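Local coordinates for protein Atp-dependent DNA ligase (Psychromonas sp., PDB 4D05) that seals breaks in DNA in an ATP-dependent reaction, passing through an enzyme-adenylate intermediate, and has a minimized DNA-binding surface, at residues L8-R13 against D171-K176; I16-Y21 against L155-Q160; Y22-L27 against Q127-Q132; D142-V147 against L175-D180. One frame throughout, in Å; residues are numbered along the deposited sequence.

Interaction 1: residues L8-R13 against D171-K176; sequences LATNYR and DLMKLK. With AMP (adenosine monophosphate), chain H; SO4 (sulfate ion), chain F.
Strand 8-11 pairs in parallel with strand 173-175. The backbone N and O of Thr10 both bond to 171-176. Its N donates to Leu172 O at 2.9 Å, and its O receives Lys174 N at 2.8 Å, nearly along the C=O axis. Tyr12 N continues the pairing to Lys174 O. The Thr10 hydroxyl is bonded to Ser169 O.

Lys174 can be followed outward. Its CB lies against Thr10 O. CG is anti to the carbonyl carbon and packs on Ala9 CB at 3.8 Å. Beyond CG the chain is extended, so CD and CE run along the AMP phosphate. NZ ends 2.7 Å from AMP O1P and 2.9 Å from O1 of a sulfate ion, and is hydrogen-bonded to both. The two anions would probably favour the charged form of this amine.

Met173, a selenomethionine, leaves from the other face. Its chain bends at chi3 (-78°), and SE sits 3.7 Å from Arg13 N; the Arg13 side chain crosses the Met173 chain at about a right angle. Arg13 NH2 is held by Arg170 O. NH2 also makes a weak bond to a water, which donates to Asp171 OD1. Further along, Leu175 CD1 lies over one face of the Tyr12 ring, 4.3 Å from its centroid, in a CH-pi contact. A lysine reaching from a core strand to the AMP phosphate is typical of the nucleotidyltransferase domain of ATP-dependent DNA ligases.

Interaction 2: residues I16-Y21 against L155-Q160; sequences IDVTQY and LMLHHQ. With AMP (adenosine monophosphate), chain H.
A 3-10 turn at 18-20 leads into strand 21-26, which here begins its antiparallel pairing with strand 154-159. Tyr21 and His159 form a non-hydrogen-bonded pair. An Asx turn shapes the approach, with Asp17 OD1 accepting from both N and OG1 of Thr19.

The tight part is built round the Tyr21 ring. The edge of the His159 imidazole meets one face of it in a T-shaped stack, with the planes at 77°. His159 CD2 comes closest, 3.6 Å from Tyr21 CZ. Ile16 CD1 covers the opposite face toward the rim and also touches Leu157 CD2 at 3.8 Å. Leu157 CB packs against Tyr21 CD2 at 4.0 Å.

His159 CG is anti to its backbone N (chi1 -163°), which sets one imidazole face against Gln20 CB, 4.0 Å from the ring centroid. Its ND1 is bonded to Asp161 N. An alanine at His159 would lose both the stack on Tyr21 and the cover over Gln20 CB, and would probably loosen this end of the strand pair.

The looser side lies at the two glutamines, where a water takes part. Gln160 NE2 makes a weak bond to Gln20 OE1 and donates to the water, while Gln160 OE1 is held by Lys133. The backbone bond here is firmer: Gln160 N donates to Gln20 O at 2.9 Å with an N-H...O angle of 172°, and it approaches nearly along the C=O axis.

Interaction 3: residues Y22-L27 against Q127-Q132; sequences YVSEKL and QMIEQQ. With AMP (adenosine monophosphate), chain H.
This is a short antiparallel backbone contact beside the adenine pocket. It joins strand 21-26, the outermost strand of its sheet, to the chain just after strand 126-128, which belongs to a second sheet. Val23 and Gln132 form a single hydrogen-bonded pair. Val23 N donates to Gln132 O at 2.8 Å, and Gln132 N returns to a lone pair of Val23 O at 2.9 Å.

Two waters fill in the polar contacts. One meets Tyr22 O, Ser24 OG and Gln131 OE1. The other accepts from Glu25 N and donates to Glu130 O. Gln131 bends at chi2 (-75°), which brings its amide alongside Ser24 CB and its OE1 against Tyr22 CB. The Tyr22 hydroxyl is hydrogen-bonded to Glu108.

Nearer the nucleotide, Leu27 and Ile129 meet tip to tip, CD1 to CD1 at 3.7 Å. Ile129 CD1 also approaches AMP N6. That amino group donates to Ser24 OG and to Glu25 O, both at 2.9 Å. Leu27 N donates to AMP N7 at 3.0 Å, almost straight (175°). The N6 amino group, which distinguishes adenine from guanine, and N7, which both purines have, are thus both bound by 22-27.

Lys26 points away from 127-132, its CG anti to the backbone N. Its NZ is bonded covalently to the AMP phosphorus at 1.9 Å. The contact therefore belongs to the lysyl-adenylate, the activated intermediate from which DNA ligases transfer AMP to the DNA 5' phosphate.

Interaction 4: residues D142-V147 against L175-D180; sequences DLLNKV and LKKFED
Two side chains of helix 137-149, Leu144 and Asn145, meet the chain as it leaves strand 173-175. Leu144 has CG anti to the backbone N (chi1 178°), which sends both methyls across to the other segment. CD2 settles between Leu175 CG and Lys177 CG, 3.9 Å from each. CD1 lies 3.8 Å from Leu175 O. Leu175 also has CG anti to its N, and the two leucines cross obliquely.

Lys177 runs past Leu144 in the opposite direction. Its CG is anti to the carbonyl carbon, and the chain bends at chi2 (-149°), away from the usual staggered positions. From there it is extended, so CG packs on Leu144 while CE and the amine reach Asn145, the next residue of the helix. Asn145 holds CG anti to its N, and OD1 faces the lysine. NZ donates to a lone pair of OD1 at 2.6 Å, in the plane of the amide. The bond is short and involves an exposed lysine.

An alanine at Asn145 would remove this acceptor and would probably leave the Lys177 amine less firmly placed.

Lys176 points away from the helix, and its NZ forms a salt bridge with Glu153. Leu144 also touches Leu155 of strand 154-159. The helix thus packs on strands 154-159 and 173-175; after the latter the chain passes into strand 179-190, part of the OB-like domain's sheet.

How the interactions relate
From the N terminus, strand 8-11 comes first, and interaction 1 closes the longest loop by bringing it to 171-176. Interaction 2 nests inside that loop, joining 16-21 to 155-160. Interaction 3 nests inside interaction 2, returning 127-132 to 22-27. Interaction 4 opens at 142-147 after interaction 3 has closed. It crosses interaction 2 and ends on the same stretch as interaction 1, sharing Leu175 and Lys176. Strands 21-26, 154-159, 173-175 and 8-11 are consecutive neighbours in one sheet. Interaction 3 links this sheet to the second one, and interaction 4 adds helix 137-149. Lys26 and Lys174 bring interactions 3 and 1 together at the AMP phosphate.

Interaction 1: residues L8-R13 against D171-K176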
# COMPACT_ATOMS: atom_id res chain seq x y z
N LEU A 8 -9.52 3.34 -6.46
CA LEU A 8 -8.65 3.43 -5.30
C LEU A 8 -9.08 2.53 -4.12
O LEU A 8 -10.28 2.26 -3.87
CB LEU A 8 -8.54 4.88 -4.79
CG LEU A 8 -8.26 6.00 -5.79
CD1 LEU A 8 -8.24 7.29 -4.99
CD2 LEU A 8 -6.92 5.82 -6.58
N ALA A 9 -8.07 2.08 -3.38
CA ALA A 9 -8.30 1.10 -2.31
C ALA A 9 -8.64 1.77 -0.99
O ALA A 9 -8.14 2.86 -0.67
CB ALA A 9 -7.08 0.25 -2.12
N THR A 10 -9.47 1.07 -0.23
CA THR A 10 -9.74 1.40 1.18
C THR A 10 -8.97 0.48 2.15
O THR A 10 -8.19 -0.35 1.70
CB THR A 10 -11.23 1.29 1.49
OG1 THR A 10 -11.72 -0.01 1.09
CG2 THR A 10 -12.00 2.40 0.74
N ASN A 11 -9.14 0.65 3.47
CA ASN A 11 -8.43 -0.22 4.42
C ASN A 11 -9.14 -1.51 4.76
O ASN A 11 -10.37 -1.56 4.75
CB ASN A 11 -8.13 0.51 5.72
CG ASN A 11 -7.06 1.54 5.55
OD1 ASN A 11 -6.24 1.45 4.66
ND2 ASN A 11 -7.06 2.52 6.43
N TYR A 12 -8.36 -2.54 5.03
CA TYR A 12 -8.88 -3.83 5.48
C TYR A 12 -9.88 -3.66 6.64
O TYR A 12 -9.68 -2.83 7.56
CB TYR A 12 -7.71 -4.71 5.92
CG TYR A 12 -8.13 -6.02 6.49
CD1 TYR A 12 -8.54 -7.05 5.66
CD2 TYR A 12 -8.11 -6.24 7.85
CE1 TYR A 12 -8.96 -8.24 6.16
CE2 TYR A 12 -8.52 -7.42 8.37
CZ TYR A 12 -8.92 -8.44 7.51
OH TYR A 12 -9.32 -9.64 8.03
N ARG A 13 -10.97 -4.42 6.57
CA ARG A 13 -12.00 -4.50 7.61
C ARG A 13 -12.13 -5.93 8.12
O ARG A 13 -12.22 -6.85 7.33
CB ARG A 13 -13.34 -4.00 7.05
CG ARG A 13 -13.27 -2.54 6.56
CD ARG A 13 -14.58 -2.06 5.90
NE ARG A 13 -14.73 -2.53 4.51
CZ ARG A 13 -15.55 -3.50 4.12
NH1 ARG A 13 -16.33 -4.13 5.00
NH2 ARG A 13 -15.59 -3.84 2.83
N ASP A 171 -14.71 -2.45 -1.98
CA ASP A 171 -14.48 -3.79 -2.47
C ASP A 171 -13.00 -4.06 -2.74
O ASP A 171 -12.63 -5.18 -3.04
CB ASP A 171 -15.24 -4.00 -3.74
CG ASP A 171 -16.70 -4.17 -3.51
OD1 ASP A 171 -17.11 -4.58 -2.39
OD2 ASP A 171 -17.43 -3.84 -4.43
N LEU A 172 -12.17 -3.02 -2.67
CA LEU A 172 -10.74 -3.15 -2.85
C LEU A 172 -10.06 -2.66 -1.58
O LEU A 172 -10.19 -1.50 -1.24
CB LEU A 172 -10.27 -2.29 -4.04
CG LEU A 172 -8.79 -2.35 -4.38
CD1 LEU A 172 -8.34 -3.74 -4.82
CD2 LEU A 172 -8.38 -1.33 -5.44
N MSE A 173 -9.36 -3.54 -0.88
CA MSE A 173 -8.77 -3.19 0.41
C MSE A 173 -7.26 -3.49 0.51
O MSE A 173 -6.79 -4.48 -0.02
CB MSE A 173 -9.48 -3.96 1.52
CG MSE A 173 -10.92 -3.57 1.72
SE MSE A 173 -11.82 -4.73 3.00
CE MSE A 173 -12.10 -6.22 1.83
N LYS A 174 -6.56 -2.61 1.22
CA LYS A 174 -5.15 -2.77 1.53
C LYS A 174 -5.04 -3.48 2.84
O LYS A 174 -5.73 -3.12 3.78
CB LYS A 174 -4.44 -1.41 1.74
CG LYS A 174 -4.60 -0.44 0.65
CD LYS A 174 -4.01 0.94 1.05
CE LYS A 174 -3.98 1.82 -0.15
NZ LYS A 174 -3.13 3.00 0.07
N LEU A 175 -4.11 -4.41 2.94
CA LEU A 175 -3.80 -5.06 4.21
C LEU A 175 -2.30 -5.03 4.46
O LEU A 175 -1.51 -5.71 3.79
CB LEU A 175 -4.34 -6.50 4.20
CG LEU A 175 -3.91 -7.35 5.38
CD1 LEU A 175 -4.28 -6.74 6.71
CD2 LEU A 175 -4.54 -8.74 5.25
N LYS A 176 -1.89 -4.20 5.42
CA LYS A 176 -0.49 -4.18 5.85
C LYS A 176 -0.48 -4.56 7.32
O LYS A 176 -1.53 -4.53 7.99
CB LYS A 176 0.14 -2.80 5.61
CG LYS A 176 0.31 -2.49 4.12
CD LYS A 176 1.02 -1.18 3.85
CE LYS A 176 2.53 -1.33 4.05
NZ LYS A 176 3.31 -0.20 3.41
P AMP H . 0.05 1.24 -0.52
O1P AMP H . -0.70 1.85 0.64
O2P AMP H . 1.35 1.78 -1.08
O5' AMP H . -1.02 0.99 -1.66
C5' AMP H . -0.52 0.28 -2.77
C4' AMP H . -0.98 1.02 -3.99
O4' AMP H . -0.57 0.36 -5.17
C3' AMP H . -2.47 1.05 -3.96
O3' AMP H . -2.81 2.39 -4.32
C2' AMP H . -2.88 0.06 -5.01
O2' AMP H . -3.99 0.76 -5.57
C1' AMP H . -1.63 -0.24 -5.88
N9 AMP H . -1.28 -1.70 -5.87
C8 AMP H . -0.09 -2.32 -5.62
N7 AMP H . -0.19 -3.68 -5.66
C5 AMP H . -1.48 -3.92 -6.00
C6 AMP H . -2.29 -5.12 -6.17
N6 AMP H . -1.72 -6.33 -6.04
N1 AMP H . -3.58 -4.93 -6.49
C2 AMP H . -4.16 -3.73 -6.57
N3 AMP H . -3.50 -2.60 -6.42
C4 AMP H . -2.18 -2.63 -6.13
S SO4 F . -3.53 5.16 -2.81
O1 SO4 F . -2.30 4.66 -2.19
O2 SO4 F . -3.36 5.36 -4.26
O3 SO4 F . -4.61 4.18 -2.64
O4 SO4 F . -3.91 6.43 -2.19
O HOH W 1 -16.53 -5.42 0.21

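Interaction 2: residues I16-Y21 against L155-Q160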
# COMPACT_ATOMS: atom_id res chain seq x y z
N ILE A 16 -15.19 -8.86 7.15
CA ILE A 16 -15.51 -9.32 5.80
C ILE A 16 -15.62 -10.85 5.74
O ILE A 16 -15.16 -11.56 6.64
CB ILE A 16 -14.44 -8.88 4.80
CG1 ILE A 16 -13.07 -9.43 5.24
CG2 ILE A 16 -14.43 -7.34 4.72
CD1 ILE A 16 -11.92 -9.13 4.25
N ASP A 17 -16.21 -11.35 4.67
CA ASP A 17 -16.15 -12.77 4.39
C ASP A 17 -14.97 -12.91 3.45
O ASP A 17 -15.08 -12.67 2.25
CB ASP A 17 -17.44 -13.24 3.72
CG ASP A 17 -17.38 -14.67 3.23
OD1 ASP A 17 -16.32 -15.36 3.37
OD2 ASP A 17 -18.41 -15.09 2.66
N VAL A 18 -13.82 -13.30 4.02
CA VAL A 18 -12.58 -13.36 3.26
C VAL A 18 -12.67 -14.28 2.04
O VAL A 18 -11.93 -14.07 1.09
CB VAL A 18 -11.36 -13.72 4.13
CG1 VAL A 18 -11.36 -15.20 4.51
CG2 VAL A 18 -10.10 -13.41 3.40
N THR A 19 -13.57 -15.26 2.05
CA THR A 19 -13.66 -16.20 0.93
C THR A 19 -14.20 -15.56 -0.33
O THR A 19 -14.17 -16.17 -1.41
CB THR A 19 -14.51 -17.45 1.26
OG1 THR A 19 -15.90 -17.10 1.30
CG2 THR A 19 -14.06 -18.02 2.64
N GLN A 20 -14.70 -14.34 -0.23
CA GLN A 20 -15.25 -13.66 -1.40
C GLN A 20 -14.22 -12.79 -2.08
O GLN A 20 -14.52 -12.20 -3.12
CB GLN A 20 -16.41 -12.79 -0.98
CG GLN A 20 -17.39 -13.54 -0.21
CD GLN A 20 -18.69 -13.55 -0.86
OE1 GLN A 20 -18.82 -14.04 -1.98
NE2 GLN A 20 -19.69 -13.01 -0.18
N TYR A 21 -13.00 -12.73 -1.53
CA TYR A 21 -11.98 -11.83 -2.06
C TYR A 21 -10.81 -12.53 -2.70
O TYR A 21 -10.28 -13.50 -2.16
CB TYR A 21 -11.42 -10.95 -0.94
CG TYR A 21 -12.45 -10.05 -0.39
CD1 TYR A 21 -13.39 -10.52 0.51
CD2 TYR A 21 -12.52 -8.73 -0.79
CE1 TYR A 21 -14.36 -9.72 1.00
CE2 TYR A 21 -13.50 -7.91 -0.30
CZ TYR A 21 -14.43 -8.42 0.60
OH TYR A 21 -15.44 -7.64 1.11
N LEU A 155 -0.59 -7.16 1.47
CA LEU A 155 -1.56 -7.81 0.59
C LEU A 155 -2.64 -6.84 0.13
O LEU A 155 -2.87 -5.80 0.76
CB LEU A 155 -2.24 -8.98 1.33
CG LEU A 155 -1.30 -10.07 1.81
CD1 LEU A 155 -2.04 -11.09 2.69
CD2 LEU A 155 -0.69 -10.71 0.62
N MSE A 156 -3.29 -7.17 -0.97
CA MSE A 156 -4.49 -6.51 -1.42
C MSE A 156 -5.61 -7.53 -1.56
O MSE A 156 -5.36 -8.65 -1.94
CB MSE A 156 -4.27 -5.86 -2.80
CG MSE A 156 -3.11 -4.86 -2.86
SE MSE A 156 -3.48 -3.19 -1.88
CE MSE A 156 -5.21 -2.75 -2.72
N LEU A 157 -6.84 -7.09 -1.27
CA LEU A 157 -8.03 -7.91 -1.37
C LEU A 157 -9.01 -7.22 -2.33
O LEU A 157 -9.27 -6.02 -2.22
CB LEU A 157 -8.70 -8.06 -0.02
CG LEU A 157 -7.96 -8.95 1.01
CD1 LEU A 157 -6.84 -8.22 1.74
CD2 LEU A 157 -8.91 -9.49 2.02
N HIS A 158 -9.59 -7.99 -3.24
CA HIS A 158 -10.55 -7.42 -4.19
C HIS A 158 -11.72 -8.38 -4.35
O HIS A 158 -11.54 -9.53 -4.71
CB HIS A 158 -9.83 -7.20 -5.52
CG HIS A 158 -10.56 -6.30 -6.47
ND1 HIS A 158 -9.94 -5.75 -7.57
CD2 HIS A 158 -11.84 -5.87 -6.50
CE1 HIS A 158 -10.80 -4.98 -8.21
NE2 HIS A 158 -11.97 -5.06 -7.60
N HIS A 159 -12.91 -7.90 -4.01
CA HIS A 159 -14.10 -8.73 -4.03
C HIS A 159 -14.36 -9.28 -5.43
O HIS A 159 -14.36 -8.53 -6.43
CB HIS A 159 -15.29 -7.91 -3.51
CG HIS A 159 -16.46 -8.74 -3.10
ND1 HIS A 159 -17.22 -9.43 -4.01
CD2 HIS A 159 -17.00 -8.99 -1.88
CE1 HIS A 159 -18.19 -10.07 -3.37
NE2 HIS A 159 -18.07 -9.82 -2.08
N GLN A 160 -14.60 -10.59 -5.50
CA GLN A 160 -14.79 -11.28 -6.79
C GLN A 160 -15.96 -10.72 -7.62
O GLN A 160 -15.94 -10.82 -8.85
CB GLN A 160 -14.97 -12.80 -6.56
CG GLN A 160 -16.21 -13.13 -5.78
CD GLN A 160 -16.22 -14.54 -5.25
OE1 GLN A 160 -15.34 -15.33 -5.55
NE2 GLN A 160 -17.21 -14.85 -4.43
P AMP H . 0.05 1.24 -0.52
O1P AMP H . -0.70 1.85 0.64
O2P AMP H . 1.35 1.78 -1.08
O5' AMP H . -1.02 0.99 -1.66
C5' AMP H . -0.52 0.28 -2.77
C4' AMP H . -0.98 1.02 -3.99
O4' AMP H . -0.57 0.36 -5.17
C3' AMP H . -2.47 1.05 -3.96
O3' AMP H . -2.81 2.39 -4.32
C2' AMP H . -2.88 0.06 -5.01
O2' AMP H . -3.99 0.76 -5.57
C1' AMP H . -1.63 -0.24 -5.88
N9 AMP H . -1.28 -1.70 -5.87
C8 AMP H . -0.09 -2.32 -5.62
N7 AMP H . -0.19 -3.68 -5.66
C5 AMP H . -1.48 -3.92 -6.00
C6 AMP H . -2.29 -5.12 -6.17
N6 AMP H . -1.72 -6.33 -6.04
N1 AMP H . -3.58 -4.93 -6.49
C2 AMP H . -4.16 -3.73 -6.57
N3 AMP H . -3.50 -2.60 -6.42
C4 AMP H . -2.18 -2.63 -6.13
O HOH W 2 -16.79 -17.49 -3.13

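Interaction 3: residues Y22-L27 against Q127-Q132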
# COMPACT_ATOMS: atom_id res chain seq x y z
N TYR A 22 -10.37 -12.00 -3.83
CA TYR A 22 -9.10 -12.40 -4.40
C TYR A 22 -7.97 -11.64 -3.69
O TYR A 22 -8.03 -10.42 -3.53
CB TYR A 22 -9.05 -12.14 -5.92
CG TYR A 22 -9.80 -13.24 -6.66
CD1 TYR A 22 -9.18 -14.46 -6.93
CD2 TYR A 22 -11.11 -13.08 -7.02
CE1 TYR A 22 -9.86 -15.49 -7.58
CE2 TYR A 22 -11.81 -14.09 -7.66
CZ TYR A 22 -11.18 -15.29 -7.93
OH TYR A 22 -11.90 -16.29 -8.58
N VAL A 23 -6.94 -12.39 -3.32
CA VAL A 23 -5.84 -11.85 -2.53
C VAL A 23 -4.58 -11.86 -3.38
O VAL A 23 -4.25 -12.86 -4.00
CB VAL A 23 -5.62 -12.70 -1.25
CG1 VAL A 23 -4.52 -12.11 -0.41
CG2 VAL A 23 -6.92 -12.80 -0.51
N SER A 24 -3.87 -10.73 -3.36
CA SER A 24 -2.66 -10.57 -4.14
C SER A 24 -1.63 -9.82 -3.30
O SER A 24 -1.95 -9.21 -2.29
CB SER A 24 -2.98 -9.76 -5.43
OG SER A 24 -3.46 -8.47 -5.09
N GLU A 25 -0.38 -9.89 -3.72
CA GLU A 25 0.70 -9.15 -3.04
C GLU A 25 0.64 -7.67 -3.39
O GLU A 25 0.58 -7.28 -4.57
CB GLU A 25 2.06 -9.73 -3.44
CG GLU A 25 3.22 -9.07 -2.68
CD GLU A 25 4.56 -9.72 -2.91
OE1 GLU A 25 4.58 -10.91 -3.30
OE2 GLU A 25 5.61 -9.04 -2.70
N LYS A 26 0.66 -6.83 -2.37
CA LYS A 26 0.76 -5.39 -2.55
C LYS A 26 2.19 -5.07 -3.00
O LYS A 26 3.14 -5.34 -2.28
CB LYS A 26 0.47 -4.72 -1.20
CG LYS A 26 0.34 -3.21 -1.21
CD LYS A 26 0.00 -2.77 0.22
CE LYS A 26 -0.46 -1.29 0.26
NZ LYS A 26 0.74 -0.51 -0.03
N LEU A 27 2.34 -4.52 -4.20
CA LEU A 27 3.69 -4.28 -4.74
C LEU A 27 4.07 -2.81 -4.56
O LEU A 27 3.26 -1.92 -4.76
CB LEU A 27 3.74 -4.60 -6.24
CG LEU A 27 3.35 -6.01 -6.63
CD1 LEU A 27 3.60 -6.25 -8.13
CD2 LEU A 27 4.10 -7.04 -5.79
N GLN A 127 3.11 -8.76 -17.20
CA GLN A 127 2.85 -9.92 -16.33
C GLN A 127 1.65 -9.67 -15.41
O GLN A 127 1.30 -8.53 -15.20
CB GLN A 127 4.15 -10.31 -15.60
CG GLN A 127 4.77 -11.48 -16.40
CD GLN A 127 6.21 -11.39 -16.79
OE1 GLN A 127 7.10 -11.16 -15.94
NE2 GLN A 127 6.49 -11.65 -18.07
N MSE A 128 0.96 -10.73 -14.98
CA MSE A 128 -0.23 -10.58 -14.12
C MSE A 128 0.19 -10.80 -12.68
O MSE A 128 0.92 -11.74 -12.39
CB MSE A 128 -1.34 -11.58 -14.50
CG MSE A 128 -2.76 -11.07 -14.18
SE MSE A 128 -4.14 -12.25 -14.07
CE MSE A 128 -3.47 -13.67 -12.92
N ILE A 129 -0.24 -9.92 -11.78
CA ILE A 129 -0.07 -10.17 -10.37
C ILE A 129 -0.93 -11.39 -10.01
O ILE A 129 -2.09 -11.46 -10.35
CB ILE A 129 -0.46 -8.94 -9.54
CG1 ILE A 129 0.46 -7.76 -9.94
CG2 ILE A 129 -0.32 -9.24 -8.07
CD1 ILE A 129 0.13 -6.44 -9.28
N GLU A 130 -0.34 -12.36 -9.31
CA GLU A 130 -1.09 -13.54 -8.89
C GLU A 130 -2.28 -13.19 -7.98
O GLU A 130 -2.15 -12.37 -7.07
CB GLU A 130 -0.15 -14.53 -8.18
CG GLU A 130 -0.80 -15.83 -7.76
CD GLU A 130 0.08 -16.73 -6.87
OE1 GLU A 130 1.24 -16.34 -6.53
OE2 GLU A 130 -0.39 -17.83 -6.52
N GLN A 131 -3.42 -13.82 -8.25
CA GLN A 131 -4.65 -13.61 -7.50
C GLN A 131 -5.08 -14.97 -6.95
O GLN A 131 -5.25 -15.95 -7.72
CB GLN A 131 -5.75 -13.05 -8.41
CG GLN A 131 -5.45 -11.66 -9.08
CD GLN A 131 -5.59 -10.51 -8.09
OE1 GLN A 131 -6.14 -10.68 -7.01
NE2 GLN A 131 -5.12 -9.33 -8.50
N GLN A 132 -5.21 -15.05 -5.62
CA GLN A 132 -5.54 -16.32 -4.99
C GLN A 132 -6.68 -16.20 -4.00
O GLN A 132 -6.95 -15.14 -3.47
CB GLN A 132 -4.31 -16.95 -4.31
CG GLN A 132 -3.67 -16.11 -3.20
CD GLN A 132 -2.32 -16.69 -2.72
OE1 GLN A 132 -2.27 -17.76 -2.10
NE2 GLN A 132 -1.23 -15.99 -3.01
P AMP H . 0.05 1.24 -0.52
O1P AMP H . -0.70 1.85 0.64
O2P AMP H . 1.35 1.78 -1.08
O5' AMP H . -1.02 0.99 -1.66
C5' AMP H . -0.52 0.28 -2.77
C4' AMP H . -0.98 1.02 -3.99
O4' AMP H . -0.57 0.36 -5.17
C3' AMP H . -2.47 1.05 -3.96
O3' AMP H . -2.81 2.39 -4.32
C2' AMP H . -2.88 0.06 -5.01
O2' AMP H . -3.99 0.76 -5.57
C1' AMP H . -1.63 -0.24 -5.88
N9 AMP H . -1.28 -1.70 -5.87
C8 AMP H . -0.09 -2.32 -5.62
N7 AMP H . -0.19 -3.68 -5.66
C5 AMP H . -1.48 -3.92 -6.00
C6 AMP H . -2.29 -5.12 -6.17
N6 AMP H . -1.72 -6.33 -6.04
N1 AMP H . -3.58 -4.93 -6.49
C2 AMP H . -4.16 -3.73 -6.57
N3 AMP H . -3.50 -2.60 -6.42
C4 AMP H . -2.18 -2.63 -6.13
O HOH W 3 -6.27 -8.78 -5.08
O HOH W 4 0.16 -11.87 -5.75

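Interaction 4: residues D142-V147 against L175-D180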
# COMPACT_ATOMS: atom_id res chain seq x y z
N ASP A 142 -1.43 -15.36 8.25
CA ASP A 142 -0.22 -16.17 8.07
C ASP A 142 0.45 -15.80 6.74
O ASP A 142 1.67 -15.64 6.68
CB ASP A 142 -0.56 -17.69 8.12
CG ASP A 142 0.63 -18.57 8.53
OD1 ASP A 142 1.48 -18.15 9.33
OD2 ASP A 142 0.67 -19.74 8.06
N LEU A 143 -0.35 -15.71 5.68
CA LEU A 143 0.15 -15.29 4.36
C LEU A 143 0.78 -13.90 4.44
O LEU A 143 1.86 -13.69 3.88
CB LEU A 143 -0.97 -15.31 3.32
CG LEU A 143 -0.58 -14.75 1.96
CD1 LEU A 143 0.57 -15.51 1.33
CD2 LEU A 143 -1.79 -14.78 1.08
N LEU A 144 0.13 -12.98 5.14
CA LEU A 144 0.68 -11.63 5.31
C LEU A 144 2.09 -11.73 5.90
O LEU A 144 3.03 -11.05 5.46
CB LEU A 144 -0.24 -10.78 6.16
CG LEU A 144 0.22 -9.37 6.46
CD1 LEU A 144 0.42 -8.60 5.20
CD2 LEU A 144 -0.83 -8.71 7.34
N ASN A 145 2.23 -12.52 6.95
CA ASN A 145 3.56 -12.73 7.52
C ASN A 145 4.59 -13.31 6.55
O ASN A 145 5.73 -12.88 6.51
CB ASN A 145 3.50 -13.63 8.77
CG ASN A 145 4.82 -13.60 9.52
OD1 ASN A 145 5.30 -12.52 9.91
ND2 ASN A 145 5.43 -14.74 9.70
N LYS A 146 4.20 -14.31 5.77
CA LYS A 146 5.12 -14.87 4.78
C LYS A 146 5.63 -13.80 3.82
O LYS A 146 6.83 -13.73 3.52
CB LYS A 146 4.43 -15.97 4.00
CG LYS A 146 4.10 -17.18 4.82
CD LYS A 146 3.35 -18.27 3.94
CE LYS A 146 2.90 -19.47 4.74
NZ LYS A 146 2.21 -20.45 3.81
N VAL A 147 4.71 -12.98 3.36
CA VAL A 147 5.04 -11.95 2.37
C VAL A 147 5.96 -10.92 3.01
O VAL A 147 7.01 -10.57 2.45
CB VAL A 147 3.77 -11.29 1.87
CG1 VAL A 147 4.08 -9.99 1.11
CG2 VAL A 147 3.04 -12.24 0.99
N LEU A 175 -4.11 -4.41 2.94
CA LEU A 175 -3.80 -5.06 4.21
C LEU A 175 -2.30 -5.03 4.46
O LEU A 175 -1.51 -5.71 3.79
CB LEU A 175 -4.34 -6.50 4.20
CG LEU A 175 -3.91 -7.35 5.38
CD1 LEU A 175 -4.28 -6.74 6.71
CD2 LEU A 175 -4.54 -8.74 5.25
N LYS A 176 -1.89 -4.20 5.42
CA LYS A 176 -0.49 -4.18 5.85
C LYS A 176 -0.48 -4.56 7.32
O LYS A 176 -1.53 -4.53 7.99
CB LYS A 176 0.14 -2.80 5.61
CG LYS A 176 0.31 -2.49 4.12
CD LYS A 176 1.02 -1.18 3.85
CE LYS A 176 2.53 -1.33 4.05
NZ LYS A 176 3.31 -0.20 3.41
N LYS A 177 0.68 -4.92 7.83
CA LYS A 177 0.77 -5.26 9.25
C LYS A 177 0.43 -4.13 10.15
O LYS A 177 -0.15 -4.33 11.24
CB LYS A 177 2.16 -5.81 9.58
CG LYS A 177 2.24 -7.29 9.23
CD LYS A 177 3.14 -8.03 10.11
CE LYS A 177 3.19 -9.50 9.68
NZ LYS A 177 4.30 -10.17 10.39
N PHE A 178 0.77 -2.93 9.72
CA PHE A 178 0.45 -1.76 10.48
C PHE A 178 0.36 -0.51 9.62
O PHE A 178 0.72 -0.49 8.43
CB PHE A 178 1.50 -1.55 11.57
CG PHE A 178 2.88 -1.44 11.05
CD1 PHE A 178 3.34 -0.24 10.53
CD2 PHE A 178 3.72 -2.54 11.04
CE1 PHE A 178 4.64 -0.13 10.03
CE2 PHE A 178 5.01 -2.45 10.54
CZ PHE A 178 5.47 -1.23 10.03
N GLU A 179 -0.14 0.53 10.28
CA GLU A 179 -0.26 1.89 9.78
C GLU A 179 0.58 2.81 10.69
O GLU A 179 0.79 2.51 11.86
CB GLU A 179 -1.75 2.34 9.88
CG GLU A 179 -2.79 1.43 9.14
CD GLU A 179 -4.25 1.86 9.43
OE1 GLU A 179 -4.60 3.02 9.06
OE2 GLU A 179 -5.02 1.04 10.03
N ASP A 180 1.14 3.87 10.10
CA ASP A 180 1.85 4.91 10.84
C ASP A 180 1.10 6.25 10.65
O ASP A 180 0.39 6.44 9.65
CB ASP A 180 3.32 5.04 10.36
CG ASP A 180 4.24 3.93 10.92
OD1 ASP A 180 3.78 3.08 11.72
OD2 ASP A 180 5.45 3.93 10.57